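Local structure of beta-lactamase (Burkholderia cenocepacia, 5E2G) at residues Asp167-Met172 and Tyr186-Ala191. The protein probably hydrolyses beta-lactams to substituted beta-amino acids, as a member of the class C beta-lactamase family. Residues are numbered along the deposited sequence; the frame is centred on the assembly and turned at random.
Sequences DFATLM and YINVPA
A small, mostly apolar contact seats the loop residues 186-191 against the N-terminal end of helix 168-180, the helix that precedes this loop in the chain, within the helical part of the fold. Ile187 carries it, with its two branches sharing the work. Its CG1, set beside its own backbone N (chi1 -63°), lies 3.9 Å from Met172 CB, and the two side chains cross obliquely. The other branch, CG2, anti to the backbone N, reaches 4.1 Å from Ala169 CB. Ala169 and Met172 stand three residues apart, so they share one flank of the helix and receive Ile187 between them. CD1, obliquely placed, is the Ile187 atom nearest the Phe168 ring, a loose 4.5 Å from Phe168 CE2. The selenomethionine Met172 bends at chi2 and chi3, and its CG rests 3.6 Å above one face of the Phe168 ring, toward the rim. At the exposed margin the tip of Asn188 swings in, bringing OD1 to 3.7 Å from Ala169 CB.

Between the two segments the contact is van der Waals; polar bonding from the helix to the loop comes from Glu173, the residue after Met172, which accepts through OE2 from Ile187 N and Asn188 N and so ties the loop backbone to the helix. Arg223 NH2 donates to Ile187 O, and Gln217 of helix 216-220 also packs on Phe168, Ala169 and Ile187. Within the helix start, Asp167 is the N-cap: its OD2 accepts from Thr170 N at 3.0 Å, with the donor above the carboxylate plane, and from Thr170 OG1 at 2.7 Å through the anti lone pair. Two bonds to one oxygen should fix the carboxylate's rotation. The whole illustrates an N-capped helix whose start presents an apolar flank to a returning loop, here in the helical region of a serine beta-lactamase-type fold.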
loop_
_atom_site.group_PDB
_atom_site.type_symbol
_atom_site.label_atom_id
_atom_site.label_comp_id
_atom_site.label_asym_id
_atom_site.label_seq_id
_atom_site.Cartn_x
_atom_site.Cartn_y
_atom_site.Cartn_z
ATOM N N ASP A 167 -13.196 16.289 -2.476
ATOM C CA ASP A 167 -13.342 15.010 -3.156
ATOM C C ASP A 167 -12.103 14.147 -2.937
ATOM O O ASP A 167 -10.975 14.642 -2.964
ATOM C CB ASP A 167 -13.567 15.303 -4.649
ATOM C CG ASP A 167 -13.623 14.061 -5.517
ATOM O OD1 ASP A 167 -14.643 13.336 -5.475
ATOM O OD2 ASP A 167 -12.666 13.851 -6.294
ATOM N N PHE A 168 -12.306 12.845 -2.707
ATOM C CA PHE A 168 -11.166 11.978 -2.410
ATOM C C PHE A 168 -10.189 11.902 -3.586
ATOM O O PHE A 168 -8.989 12.172 -3.431
ATOM C CB PHE A 168 -11.619 10.569 -2.021
ATOM C CG PHE A 168 -10.465 9.630 -1.827
ATOM C CD1 PHE A 168 -9.741 9.646 -0.644
ATOM C CD2 PHE A 168 -10.054 8.787 -2.849
ATOM C CE1 PHE A 168 -8.642 8.807 -0.463
ATOM C CE2 PHE A 168 -8.963 7.952 -2.681
ATOM C CZ PHE A 168 -8.252 7.968 -1.485
ATOM N N ALA A 169 -10.678 11.498 -4.769
ATOM C CA ALA A 169 -9.790 11.319 -5.922
ATOM C C ALA A 169 -9.057 12.606 -6.281
ATOM O O ALA A 169 -7.899 12.561 -6.718
ATOM C CB ALA A 169 -10.578 10.800 -7.128
ATOM N N THR A 170 -9.708 13.759 -6.086
ATOM C CA THR A 170 -9.067 15.052 -6.312
ATOM C C THR A 170 -7.907 15.275 -5.348
ATOM O O THR A 170 -6.854 15.785 -5.738
ATOM C CB THR A 170 -10.110 16.162 -6.170
ATOM O OG1 THR A 170 -11.146 15.959 -7.137
ATOM C CG2 THR A 170 -9.483 17.532 -6.369
ATOM N N LEU A 171 -8.084 14.911 -4.081
ATOM C CA LEU A 171 -7.007 15.051 -3.105
ATOM C C LEU A 171 -5.796 14.210 -3.480
ATOM O O LEU A 171 -4.660 14.602 -3.217
ATOM C CB LEU A 171 -7.503 14.653 -1.720
ATOM C CG LEU A 171 -8.399 15.633 -0.964
ATOM C CD1 LEU A 171 -9.072 14.945 0.208
ATOM C CD2 LEU A 171 -7.581 16.826 -0.503
HETATM N N MSE A 172 -6.014 13.056 -4.089
HETATM C CA MSE A 172 -4.910 12.190 -4.451
HETATM C C MSE A 172 -4.172 12.715 -5.689
HETATM O O MSE A 172 -2.946 12.783 -5.708
HETATM C CB MSE A 172 -5.425 10.777 -4.687
HETATM C CG MSE A 172 -6.075 10.163 -3.464
HETATM SE SE MSE A 172 -4.829 9.710 -2.020
HETATM C CE MSE A 172 -4.348 7.923 -2.620
ATOM N N TYR A 186 -2.521 7.320 -10.828
ATOM C CA TYR A 186 -3.920 7.692 -11.001
ATOM C C TYR A 186 -4.824 6.907 -10.068
ATOM O O TYR A 186 -4.591 5.726 -9.807
ATOM C CB TYR A 186 -4.382 7.456 -12.447
ATOM C CG TYR A 186 -3.429 8.028 -13.461
ATOM C CD1 TYR A 186 -3.371 9.400 -13.689
ATOM C CD2 TYR A 186 -2.571 7.204 -14.174
ATOM C CE1 TYR A 186 -2.493 9.935 -14.610
ATOM C CE2 TYR A 186 -1.693 7.728 -15.102
ATOM C CZ TYR A 186 -1.654 9.095 -15.312
ATOM O OH TYR A 186 -0.774 9.618 -16.228
ATOM N N ILE A 187 -5.862 7.577 -9.573
ATOM C CA ILE A 187 -7.049 6.865 -9.118
ATOM C C ILE A 187 -7.952 6.566 -10.303
ATOM O O ILE A 187 -8.427 5.438 -10.483
ATOM C CB ILE A 187 -7.785 7.685 -8.040
ATOM C CG1 ILE A 187 -6.903 7.874 -6.804
ATOM C CG2 ILE A 187 -9.099 7.028 -7.666
ATOM C CD1 ILE A 187 -6.495 6.581 -6.142
ATOM N N ASN A 188 -8.187 7.576 -11.137
ATOM C CA ASN A 188 -8.928 7.455 -12.388
ATOM C C ASN A 188 -7.937 7.633 -13.532
ATOM O O ASN A 188 -7.365 8.713 -13.697
ATOM C CB ASN A 188 -10.043 8.494 -12.454
ATOM C CG ASN A 188 -11.012 8.367 -11.307
ATOM O OD1 ASN A 188 -11.165 9.285 -10.498
ATOM N ND2 ASN A 188 -11.668 7.216 -11.215
ATOM N N VAL A 189 -7.723 6.577 -14.302
ATOM C CA VAL A 189 -6.749 6.645 -15.396
ATOM C C VAL A 189 -7.338 7.463 -16.542
ATOM O O VAL A 189 -8.457 7.164 -16.998
ATOM C CB VAL A 189 -6.367 5.241 -15.859
ATOM C CG1 VAL A 189 -5.392 5.317 -17.029
ATOM C CG2 VAL A 189 -5.756 4.447 -14.707
ATOM N N PRO A 190 -6.633 8.479 -17.040
ATOM C CA PRO A 190 -7.196 9.348 -18.078
ATOM C C PRO A 190 -7.190 8.681 -19.443
ATOM O O PRO A 190 -6.479 7.710 -19.688
ATOM C CB PRO A 190 -6.262 10.562 -18.070
ATOM C CG PRO A 190 -5.397 10.413 -16.869
ATOM C CD PRO A 190 -5.319 8.955 -16.592
ATOM N N ALA A 191 -7.997 9.246 -20.347
ATOM C CA ALA A 191 -8.146 8.667 -21.679
ATOM C C ALA A 191 -6.812 8.600 -22.403
ATOM O O ALA A 191 -6.456 7.561 -22.966
ATOM C CB ALA A 191 -9.156 9.467 -22.495
#